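Local atomic coordinates of acyl-CoA dehydrogenase (Bacillus subtilis, PDB entry 5LNX), a protein that catalyses the FAD-dependent alpha,beta-dehydrogenation of saturated acyl-CoA thioesters to 2,3-dehydroacyl-CoA, passing the electrons to an acceptor. Residues 109-113 with 114-118. Residues are numbered along the deposited sequence; the frame is centred on the assembly and turned at random.
Sequences IPNLA and SGDHL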
# COMPACT_ATOMS: atom_id res chain seq x y z
N ILE D 109 20.13 40.22 9.14
CA ILE D 109 18.72 39.81 9.21
C ILE D 109 17.68 40.79 8.60
O ILE D 109 16.80 40.35 7.87
CB ILE D 109 18.28 39.47 10.67
N PRO D 110 17.76 42.11 8.92
CA PRO D 110 16.76 43.06 8.43
C PRO D 110 16.57 43.01 6.92
O PRO D 110 15.44 43.03 6.43
CB PRO D 110 17.32 44.42 8.85
CG PRO D 110 18.20 44.14 10.01
CD PRO D 110 18.77 42.77 9.77
N ASN D 111 17.67 42.91 6.20
CA ASN D 111 17.61 42.77 4.75
C ASN D 111 17.04 41.43 4.32
O ASN D 111 16.38 41.33 3.27
CB ASN D 111 18.99 42.95 4.13
CG ASN D 111 19.40 44.41 4.07
OD1 ASN D 111 18.64 45.26 3.60
ND2 ASN D 111 20.63 44.71 4.50
N LEU D 112 17.34 40.39 5.08
CA LEU D 112 16.73 39.07 4.86
C LEU D 112 15.23 39.10 5.16
O LEU D 112 14.42 38.54 4.42
CB LEU D 112 17.42 37.99 5.69
CG LEU D 112 18.86 37.68 5.25
CD1 LEU D 112 19.61 36.91 6.32
CD2 LEU D 112 18.86 36.93 3.92
N ALA D 113 14.88 39.78 6.25
CA ALA D 113 13.51 39.85 6.76
C ALA D 113 12.59 40.60 5.79
O ALA D 113 11.55 40.11 5.37
CB ALA D 113 13.49 40.52 8.10
N SER D 114 13.02 41.81 5.44
CA SER D 114 12.36 42.65 4.44
C SER D 114 12.17 41.95 3.09
O SER D 114 11.23 42.23 2.35
CB SER D 114 13.17 43.93 4.21
OG SER D 114 14.32 43.67 3.42
N GLY D 115 13.12 41.09 2.75
CA GLY D 115 13.19 40.47 1.40
C GLY D 115 14.05 41.23 0.41
O GLY D 115 14.17 40.83 -0.74
N ASP D 116 14.67 42.32 0.85
CA ASP D 116 15.75 42.98 0.07
C ASP D 116 16.90 42.02 -0.22
O ASP D 116 17.54 42.10 -1.27
CB ASP D 116 16.30 44.21 0.80
CG ASP D 116 17.37 44.94 -0.02
OD1 ASP D 116 17.08 45.38 -1.16
OD2 ASP D 116 18.52 45.05 0.47
N HIS D 117 17.14 41.11 0.72
CA HIS D 117 18.09 40.00 0.57
C HIS D 117 17.44 38.63 0.69
O HIS D 117 16.53 38.42 1.48
CB HIS D 117 19.17 40.08 1.62
CG HIS D 117 20.32 40.97 1.25
ND1 HIS D 117 21.46 41.03 2.01
CD2 HIS D 117 20.50 41.80 0.21
CE1 HIS D 117 22.30 41.90 1.46
NE2 HIS D 117 21.75 42.37 0.36
N LEU D 118 17.96 37.70 -0.10
CA LEU D 118 17.47 36.32 -0.17
C LEU D 118 18.50 35.32 0.35
O LEU D 118 19.71 35.41 0.06
CB LEU D 118 17.12 35.95 -1.62
CG LEU D 118 16.51 34.54 -1.79
CD1 LEU D 118 15.04 34.55 -1.39
CD2 LEU D 118 16.68 34.02 -3.22
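Pro110 O accepts from Ser114 N at 2.9 Å, a nearly straight helical bond near the C-terminal end of helix 102-114. Asn111 is the hub of the contact. Its backbone O takes the N-H of His117 at 2.7 Å, with the donor above the carbonyl plane, and a weak bond from Gly115 N. His117 holds CG beside its own backbone N (chi1 -85°), which sets one face of the imidazole against Asn111 CB, 4.0 Å from the ring centroid, a CH-pi contact. Leu112 CA carries a C-H...O contact to His117 O, and its methyl CD2 rests 3.9 Å from His117 CB. The same Gly115 N makes a weak bond to Leu112 O, which also receives a weak bond from His88 NE2. Beyond Ala113 the chain turns at Gly115, whose positive phi (92°) would jam a CB against the preceding carbonyl. Such a glycine ends the helix here, within the N-terminal domain of the acyl-CoA dehydrogenase family. Ser114 OG sits between its backbone N and carbonyl carbon (chi1 76°) and accepts from Asp116 N at 2.9 Å, forming an ST turn. An alanine here would remove this acceptor and is likely to leave the Asp116 N-H without its mate and the turn less firmly set. Leu118 N is hydrogen-bonded to Asp162 OD2 just before strand 119-120, with the Leu118 side chain about 11 Å from the bound FAD. Thus backbone carbonyls near the helix end and one serine hydroxyl take up N-H groups of the reversing chain, while Asn111 CB covers a face of the imidazole and Leu112 CD2 packs on His117 CB.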